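Local coordinates for uncharacterized protein AF_0924 (PDB 3DT5) that is of unknown function but is the C-terminal domain of a probable membrane protein from the archaeon Archaeoglobus fulgidus, found with a bound calcium ion, at residues A[83-88]-A[92-97]. Residues are numbered along the deposited sequence; the frame is centred on the assembly and turned at random. Where two conformers were deposited one is given.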
ATOM      1  N   TRP A  83      -7.267  -5.740   9.287  1.00 39.80           N
ATOM      2  CA  TRP A  83      -8.385  -5.013   8.718  1.00 39.82           C
ATOM      3  C   TRP A  83      -9.484  -6.056   8.431  1.00 40.10           C
ATOM      4  O   TRP A  83      -9.252  -7.023   7.721  1.00 39.67           O
ATOM      5  CB  TRP A  83      -7.985  -4.315   7.407  1.00 38.59           C
ATOM      6  CG  TRP A  83      -7.052  -3.154   7.599  1.00 38.40           C
ATOM      7  CD1 TRP A  83      -5.689  -3.131   7.326  1.00 36.01           C
ATOM      8  CD2 TRP A  83      -7.391  -1.873   8.113  1.00 37.01           C
ATOM      9  NE1 TRP A  83      -5.173  -1.878   7.634  1.00 37.73           N
ATOM     10  CE2 TRP A  83      -6.207  -1.082   8.085  1.00 37.65           C
ATOM     11  CE3 TRP A  83      -8.606  -1.283   8.543  1.00 37.22           C
ATOM     12  CZ2 TRP A  83      -6.178   0.250   8.548  1.00 39.35           C
ATOM     13  CZ3 TRP A  83      -8.579   0.075   8.954  1.00 36.78           C
ATOM     14  CH2 TRP A  83      -7.375   0.816   8.947  1.00 37.43           C
ATOM     15  N   THR A  84     -10.663  -5.856   9.018  1.00 40.27           N
ATOM     16  CA  THR A  84     -11.786  -6.768   8.793  1.00 41.67           C
ATOM     17  C   THR A  84     -12.621  -6.154   7.686  1.00 43.00           C
ATOM     18  O   THR A  84     -13.136  -5.039   7.845  1.00 42.17           O
ATOM     19  CB  THR A  84     -12.675  -6.921  10.052  1.00 41.87           C
ATOM     20  OG1 THR A  84     -11.932  -7.629  11.048  1.00 40.34           O
ATOM     21  CG2 THR A  84     -13.973  -7.748   9.739  1.00 43.27           C
ATOM     22  N   PHE A  85     -12.756  -6.875   6.576  1.00 43.33           N
ATOM     23  CA  PHE A  85     -13.614  -6.433   5.471  1.00 43.84           C
ATOM     24  C   PHE A  85     -15.006  -7.012   5.663  1.00 44.69           C
ATOM     25  O   PHE A  85     -15.147  -8.175   6.059  1.00 45.84           O
ATOM     26  CB  PHE A  85     -13.060  -6.897   4.125  1.00 43.13           C
ATOM     27  CG  PHE A  85     -11.937  -6.059   3.636  1.00 43.51           C
ATOM     28  CD1 PHE A  85     -10.621  -6.307   4.076  1.00 44.05           C
ATOM     29  CD2 PHE A  85     -12.174  -4.952   2.824  1.00 43.40           C
ATOM     30  CE1 PHE A  85      -9.562  -5.505   3.661  1.00 40.55           C
ATOM     31  CE2 PHE A  85     -11.109  -4.160   2.398  1.00 44.19           C
ATOM     32  CZ  PHE A  85      -9.793  -4.438   2.814  1.00 41.50           C
ATOM     33  N   TYR A  86     -16.024  -6.226   5.359  1.00 45.04           N
ATOM     34  CA  TYR A  86     -17.402  -6.720   5.484  1.00 46.85           C
ATOM     35  C   TYR A  86     -17.880  -7.495   4.272  1.00 47.30           C
ATOM     36  O   TYR A  86     -18.707  -8.357   4.416  1.00 48.69           O
ATOM     37  CB  TYR A  86     -18.368  -5.608   5.877  1.00 45.68           C
ATOM     38  CG  TYR A  86     -17.953  -4.995   7.201  1.00 47.55           C
ATOM     39  CD1 TYR A  86     -18.016  -5.738   8.379  1.00 46.26           C
ATOM     40  CD2 TYR A  86     -17.431  -3.688   7.257  1.00 44.00           C
ATOM     41  CE1 TYR A  86     -17.598  -5.214   9.568  1.00 46.43           C
ATOM     42  CE2 TYR A  86     -17.020  -3.152   8.436  1.00 47.26           C
ATOM     43  CZ  TYR A  86     -17.100  -3.917   9.606  1.00 46.35           C
ATOM     44  OH  TYR A  86     -16.694  -3.335  10.824  1.00 46.82           O
ATOM     45  N   ALA A  87     -17.383  -7.153   3.089  1.00 47.95           N
ATOM     46  CA  ALA A  87     -17.757  -7.860   1.871  1.00 47.61           C
ATOM     47  C   ALA A  87     -16.548  -8.595   1.326  1.00 47.60           C
ATOM     48  O   ALA A  87     -15.466  -8.021   1.199  1.00 46.49           O
ATOM     49  CB  ALA A  87     -18.294  -6.893   0.855  1.00 47.93           C
ATOM     50  N   LYS A  88     -16.739  -9.875   1.023  1.00 46.90           N
ATOM     51  CA  LYS A  88     -15.678 -10.712   0.504  1.00 47.40           C
ATOM     52  C   LYS A  88     -15.023 -10.089  -0.735  1.00 47.64           C
ATOM     53  O   LYS A  88     -13.804 -10.157  -0.884  1.00 46.79           O
ATOM     54  CB  LYS A  88     -16.219 -12.099   0.179  1.00 47.48           C
ATOM     55  CG  LYS A  88     -15.236 -13.009  -0.553  1.00 49.03           C
ATOM     56  CD  LYS A  88     -15.734 -14.470  -0.495  1.00 53.77           C
ATOM     57  CE  LYS A  88     -14.974 -15.399  -1.449  1.00 55.75           C
ATOM     58  NZ  LYS A  88     -15.639 -16.745  -1.534  1.00 59.73           N
ATOM     59  N   GLU A  92     -11.164  -9.250  -1.633  1.00 43.69           N
ATOM     60  CA  GLU A  92     -10.496  -9.811  -2.800  0.60 43.99           C
ATOM     61  C   GLU A  92      -9.858  -8.707  -3.655  1.00 44.65           C
ATOM     62  O   GLU A  92      -8.709  -8.895  -4.133  1.00 44.03           O
ATOM     63  CB  GLU A  92     -11.436 -10.708  -3.629  0.60 44.27           C
ATOM     64  CG  GLU A  92     -11.911 -11.979  -2.902  0.60 44.49           C
ATOM     65  CD  GLU A  92     -10.778 -12.965  -2.548  0.60 48.16           C
ATOM     66  OE1 GLU A  92      -9.694 -12.912  -3.166  0.60 47.08           O
ATOM     67  OE2 GLU A  92     -10.988 -13.834  -1.667  0.60 50.94           O
ATOM     68  N   GLN A  93     -10.573  -7.579  -3.843  1.00 43.31           N
ATOM     69  CA  GLN A  93     -10.037  -6.404  -4.603  1.00 42.68           C
ATOM     70  C   GLN A  93      -8.759  -5.904  -3.947  1.00 41.52           C
ATOM     71  O   GLN A  93      -7.767  -5.657  -4.618  1.00 40.19           O
ATOM     72  CB  GLN A  93     -10.995  -5.208  -4.603  1.00 43.29           C
ATOM     73  CG  GLN A  93     -12.248  -5.396  -5.377  1.00 50.44           C
ATOM     74  CD  GLN A  93     -12.682  -4.114  -6.071  1.00 59.66           C
ATOM     75  OE1 GLN A  93     -12.501  -2.998  -5.544  1.00 60.78           O
ATOM     76  NE2 GLN A  93     -13.240  -4.266  -7.285  1.00 60.61           N
ATOM     77  N   TRP A  94      -8.805  -5.761  -2.628  1.00 40.01           N
ATOM     78  CA  TRP A  94      -7.643  -5.270  -1.888  1.00 41.16           C
ATOM     79  C   TRP A  94      -6.517  -6.263  -1.880  1.00 41.42           C
ATOM     80  O   TRP A  94      -5.359  -5.868  -2.011  1.00 42.19           O
ATOM     81  CB  TRP A  94      -8.005  -4.827  -0.439  1.00 41.55           C
ATOM     82  CG  TRP A  94      -8.463  -3.425  -0.438  1.00 39.65           C
ATOM     83  CD1 TRP A  94      -9.742  -2.978  -0.495  1.00 40.04           C
ATOM     84  CD2 TRP A  94      -7.616  -2.252  -0.497  1.00 42.00           C
ATOM     85  NE1 TRP A  94      -9.753  -1.614  -0.575  1.00 40.58           N
ATOM     86  CE2 TRP A  94      -8.465  -1.137  -0.579  1.00 39.89           C
ATOM     87  CE3 TRP A  94      -6.223  -2.055  -0.530  1.00 39.75           C
ATOM     88  CZ2 TRP A  94      -7.978   0.186  -0.660  1.00 40.69           C
ATOM     89  CZ3 TRP A  94      -5.732  -0.716  -0.617  1.00 42.31           C
ATOM     90  CH2 TRP A  94      -6.613   0.367  -0.666  1.00 39.01           C
ATOM     91  N   LYS A  95      -6.810  -7.559  -1.749  1.00 40.79           N
ATOM     92  CA  LYS A  95      -5.701  -8.517  -1.797  1.00 40.93           C
ATOM     93  C   LYS A  95      -4.943  -8.441  -3.150  1.00 40.05           C
ATOM     94  O   LYS A  95      -3.722  -8.425  -3.213  1.00 39.27           O
ATOM     95  CB  LYS A  95      -6.214  -9.932  -1.548  1.00 41.62           C
ATOM     96  CG  LYS A  95      -5.047 -10.914  -1.351  1.00 45.73           C
ATOM     97  CD  LYS A  95      -5.383 -12.342  -1.786  1.00 55.53           C
ATOM     98  CE  LYS A  95      -4.130 -12.969  -2.452  1.00 57.95           C
ATOM     99  NZ  LYS A  95      -4.499 -14.211  -3.224  1.00 62.81           N
ATOM    100  N   GLU A  96      -5.705  -8.401  -4.234  1.00 40.58           N
ATOM    101  CA  GLU A  96      -5.158  -8.275  -5.576  1.00 40.79           C
ATOM    102  C   GLU A  96      -4.340  -6.970  -5.724  1.00 40.09           C
ATOM    103  O   GLU A  96      -3.233  -6.962  -6.271  1.00 39.87           O
ATOM    104  CB  GLU A  96      -6.339  -8.320  -6.535  1.00 42.11           C
ATOM    105  CG  GLU A  96      -6.067  -7.904  -7.922  1.00 49.24           C
ATOM    106  CD  GLU A  96      -7.258  -8.221  -8.848  1.00 58.81           C
ATOM    107  OE1 GLU A  96      -8.032  -9.189  -8.561  1.00 62.72           O
ATOM    108  OE2 GLU A  96      -7.400  -7.504  -9.867  1.00 62.51           O
ATOM    109  N   ALA A  97      -4.893  -5.863  -5.245  1.00 38.59           N
ATOM    110  CA  ALA A  97      -4.210  -4.574  -5.377  1.00 38.95           C
ATOM    111  C   ALA A  97      -2.940  -4.510  -4.533  1.00 37.49           C
ATOM    112  O   ALA A  97      -1.949  -3.948  -4.999  1.00 38.49           O
ATOM    113  CB  ALA A  97      -5.148  -3.413  -5.042  1.00 39.07           C
TER
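E92 and K88 meet across one turn at the start of helix 88-116. The amide N of E92 donates to the carbonyl O of K88 at 2.9 Å, an i to i+4 helical bond. Alongside, the two side chains run in the same direction, and the CG atoms of K88 and E92 approach to 4.2 Å. The first torsion of the lysine sets this up: with CG opposite the backbone N (chi1 172°), it lies beside the lysine's own carbonyl carbon, the group that receives the bond from E92, and so on the side where E92 CG comes near. In the glutamate conformer described here the charged ends do not touch, although their opposite charges may still attract weakly. Long, flexible charged chains suit this solvent-facing side of the helix.

Two residues on, W94 points inward to F85, the last residue of strand 83-85. One corner of the phenyl ring does the touching: F85 CE2 lies 3.4 Å from W94 CD1, and F85 CZ rests 3.7 Å from both CG and CB of W94. The two side chains cross at about a right angle, while the phenyl and the five-membered indole ring are tilted by 33°, their centroids 5.2 Å apart. Both side chains are buried, and broad rings fill this interior well: W94 also stacks on F34 and meets F70 edge-to-face, while F85 packs on F91 and I130.

A polar turn on the outside and an aromatic pair within thus join the small mixed sheet to the long helix that follows its central strand after a two-residue turn, with A87 at the N-cap position, a strand-to-helix connection whose inner face belongs to the aromatic core of this mainly helical domain.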